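Local coordinates for protein wsv230 (Shrimp white spot syndrome virus, PDB 2GJ2) that is a nonstructural viral protein with a ferredoxin fold that binds metal ions, seen here as cadmium, at residues A5-D10 and S54-N59. Sequence-based numbering, arbitrary orientation.
Sequences ATFQTD and STFVLN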
ATOM      1  N   ALA A   5     -18.579  -9.325  19.368  1.00113.47           N
ATOM      2  CA  ALA A   5     -18.597  -8.955  17.926  1.00113.31           C
ATOM      3  C   ALA A   5     -17.353  -8.146  17.555  1.00112.99           C
ATOM      4  O   ALA A   5     -17.453  -6.992  17.141  1.00114.08           O
ATOM      5  CB  ALA A   5     -19.872  -8.156  17.602  1.00 77.99           C
ATOM      6  N   THR A   6     -16.179  -8.750  17.722  1.00 77.94           N
ATOM      7  CA  THR A   6     -14.928  -8.083  17.380  1.00 75.69           C
ATOM      8  C   THR A   6     -14.462  -8.568  16.013  1.00 73.85           C
ATOM      9  O   THR A   6     -14.443  -9.775  15.744  1.00 73.02           O
ATOM     10  CB  THR A   6     -13.811  -8.380  18.417  1.00 75.57           C
ATOM     11  OG1 THR A   6     -14.107  -7.709  19.645  1.00 74.73           O
ATOM     12  CG2 THR A   6     -12.450  -7.902  17.905  1.00 74.98           C
ATOM     13  N   PHE A   7     -14.110  -7.618  15.149  1.00 71.00           N
ATOM     14  CA  PHE A   7     -13.614  -7.935  13.809  1.00 68.58           C
ATOM     15  C   PHE A   7     -12.119  -7.665  13.740  1.00 66.59           C
ATOM     16  O   PHE A   7     -11.643  -6.629  14.218  1.00 65.60           O
ATOM     17  CB  PHE A   7     -14.302  -7.090  12.735  1.00 59.25           C
ATOM     18  CG  PHE A   7     -13.657  -7.207  11.371  1.00 58.88           C
ATOM     19  CD1 PHE A   7     -13.917  -8.306  10.553  1.00 58.73           C
ATOM     20  CD2 PHE A   7     -12.742  -6.251  10.931  1.00 57.90           C
ATOM     21  CE1 PHE A   7     -13.274  -8.456   9.322  1.00 58.38           C
ATOM     22  CE2 PHE A   7     -12.097  -6.395   9.708  1.00 58.41           C
ATOM     23  CZ  PHE A   7     -12.366  -7.508   8.903  1.00 58.49           C
ATOM     24  N   GLN A   8     -11.388  -8.596  13.137  1.00 62.18           N
ATOM     25  CA  GLN A   8      -9.948  -8.448  12.995  1.00 60.88           C
ATOM     26  C   GLN A   8      -9.391  -9.089  11.738  1.00 59.53           C
ATOM     27  O   GLN A   8      -9.755 -10.220  11.365  1.00 58.77           O
ATOM     28  CB  GLN A   8      -9.212  -9.037  14.195  1.00 74.81           C
ATOM     29  CG  GLN A   8      -9.215  -8.154  15.425  1.00 77.00           C
ATOM     30  CD  GLN A   8      -8.219  -8.612  16.478  1.00 78.49           C
ATOM     31  OE1 GLN A   8      -8.091  -7.993  17.536  1.00 79.42           O
ATOM     32  NE2 GLN A   8      -7.504  -9.700  16.191  1.00 78.59           N
ATOM     33  N   THR A   9      -8.489  -8.348  11.097  1.00 56.74           N
ATOM     34  CA  THR A   9      -7.818  -8.803   9.893  1.00 54.06           C
ATOM     35  C   THR A   9      -6.388  -8.299   9.930  1.00 51.81           C
ATOM     36  O   THR A   9      -6.133  -7.164  10.308  1.00 51.67           O
ATOM     37  CB  THR A   9      -8.519  -8.272   8.620  1.00 58.17           C
ATOM     38  OG1 THR A   9      -7.808  -8.709   7.453  1.00 57.65           O
ATOM     39  CG2 THR A   9      -8.583  -6.756   8.643  1.00 58.20           C
ATOM     40  N   ASP A  10      -5.458  -9.162   9.557  1.00 68.14           N
ATOM     41  CA  ASP A  10      -4.055  -8.799   9.518  1.00 65.95           C
ATOM     42  C   ASP A  10      -3.709  -8.411   8.090  1.00 62.35           C
ATOM     43  O   ASP A  10      -2.624  -7.885   7.824  1.00 63.50           O
ATOM     44  CB  ASP A  10      -3.190  -9.984   9.934  1.00 70.02           C
ATOM     45  CG  ASP A  10      -3.208 -10.217  11.415  1.00 72.51           C
ATOM     46  OD1 ASP A  10      -2.630  -9.389  12.148  1.00 73.46           O
ATOM     47  OD2 ASP A  10      -3.803 -11.227  11.846  1.00 75.13           O
ATOM     48  N   SER A  54       0.862  -4.660  11.233  1.00 65.57           N
ATOM     49  CA  SER A  54      -0.303  -4.159  11.950  1.00 65.85           C
ATOM     50  C   SER A  54      -1.545  -5.023  11.854  1.00 66.27           C
ATOM     51  O   SER A  54      -1.724  -5.798  10.911  1.00 66.53           O
ATOM     52  CB  SER A  54      -0.648  -2.771  11.452  1.00 58.35           C
ATOM     53  OG  SER A  54       0.421  -1.889  11.711  1.00 60.08           O
ATOM     54  N   THR A  55      -2.403  -4.872  12.854  1.00 46.17           N
ATOM     55  CA  THR A  55      -3.657  -5.595  12.920  1.00 46.47           C
ATOM     56  C   THR A  55      -4.797  -4.567  12.957  1.00 45.69           C
ATOM     57  O   THR A  55      -4.787  -3.647  13.777  1.00 44.31           O
ATOM     58  CB  THR A  55      -3.707  -6.490  14.193  1.00 63.68           C
ATOM     59  OG1 THR A  55      -3.071  -7.746  13.929  1.00 62.99           O
ATOM     60  CG2 THR A  55      -5.133  -6.729  14.629  1.00 64.53           C
ATOM     61  N   PHE A  56      -5.759  -4.706  12.051  1.00 51.24           N
ATOM     62  CA  PHE A  56      -6.897  -3.795  12.031  1.00 52.35           C
ATOM     63  C   PHE A  56      -7.983  -4.373  12.938  1.00 53.43           C
ATOM     64  O   PHE A  56      -8.417  -5.511  12.731  1.00 53.07           O
ATOM     65  CB  PHE A  56      -7.449  -3.650  10.624  1.00 48.71           C
ATOM     66  CG  PHE A  56      -8.652  -2.775  10.551  1.00 48.37           C
ATOM     67  CD1 PHE A  56      -8.517  -1.389  10.572  1.00 47.13           C
ATOM     68  CD2 PHE A  56      -9.938  -3.338  10.510  1.00 47.53           C
ATOM     69  CE1 PHE A  56      -9.644  -0.563  10.555  1.00 47.57           C
ATOM     70  CE2 PHE A  56     -11.076  -2.528  10.491  1.00 46.66           C
ATOM     71  CZ  PHE A  56     -10.934  -1.134  10.516  1.00 46.40           C
ATOM     72  N   VAL A  57      -8.417  -3.589  13.931  1.00 58.71           N
ATOM     73  CA  VAL A  57      -9.425  -4.035  14.905  1.00 59.83           C
ATOM     74  C   VAL A  57     -10.604  -3.095  15.134  1.00 59.93           C
ATOM     75  O   VAL A  57     -10.417  -1.928  15.470  1.00 59.68           O
ATOM     76  CB  VAL A  57      -8.796  -4.272  16.303  1.00 59.57           C
ATOM     77  CG1 VAL A  57      -7.868  -5.452  16.282  1.00 59.91           C
ATOM     78  CG2 VAL A  57      -8.039  -3.039  16.733  1.00 60.48           C
ATOM     79  N   LEU A  58     -11.812  -3.636  14.972  1.00 56.66           N
ATOM     80  CA  LEU A  58     -13.072  -2.915  15.190  1.00 55.99           C
ATOM     81  C   LEU A  58     -13.738  -3.676  16.333  1.00 56.71           C
ATOM     82  O   LEU A  58     -14.224  -4.800  16.147  1.00 55.51           O
ATOM     83  CB  LEU A  58     -13.977  -2.989  13.954  1.00 46.68           C
ATOM     84  CG  LEU A  58     -13.640  -2.181  12.700  1.00 45.05           C
ATOM     85  CD1 LEU A  58     -14.471  -2.695  11.537  1.00 43.99           C
ATOM     86  CD2 LEU A  58     -13.909  -0.707  12.932  1.00 44.70           C
ATOM     87  N   ASN A  59     -13.744  -3.079  17.519  1.00 68.39           N
ATOM     88  CA  ASN A  59     -14.334  -3.740  18.669  1.00 69.59           C
ATOM     89  C   ASN A  59     -15.815  -4.055  18.457  1.00 69.13           C
ATOM     90  O   ASN A  59     -16.316  -5.069  18.943  1.00 69.67           O
ATOM     91  CB  ASN A  59     -14.140  -2.887  19.928  1.00 80.66           C
ATOM     92  CG  ASN A  59     -12.678  -2.802  20.360  1.00 82.71           C
ATOM     93  OD1 ASN A  59     -11.971  -1.842  20.038  1.00 83.62           O
ATOM     94  ND2 ASN A  59     -12.215  -3.821  21.083  1.00 82.76           N
TER
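The side chains of F7 and F56 cross at about a right angle on the inward face of a short antiparallel ribbon, both with CG anti to the backbone N (chi1 170° and 178°). CD2 of F56 comes in at the edge of the F7 ring, in its plane, 3.8 Å from F7 CE2. L58 lies alongside F7, pointing the same way, and sets its CD1 4.0 Å from F7 CD2; on the other flank T9 CG2 packs on F56 CB at 3.9 Å, while T9 OG1 is hydrogen-bonded to O of A11, just past D10. F13 and F30 also meet the F56 ring, so this face joins the core. Opposite, Q8 runs extended beside V57 on the exposed side. Just past the last paired residues, T55 OG1 donates a very short 2.5 Å bond to D10 OD1, reaching it from above the carboxylate plane. Four backbone bonds hold the register: F7 and L58 exchange a nearly straight pair (F7 N to L58 O, 3.0 Å), T9 and F56 a more bent one. Strands 7-9 and 56-58 form a two-stranded antiparallel pair, distinct from the four-stranded sheet of the ferredoxin fold, against whose strand 75-78 F7 and T9 pack.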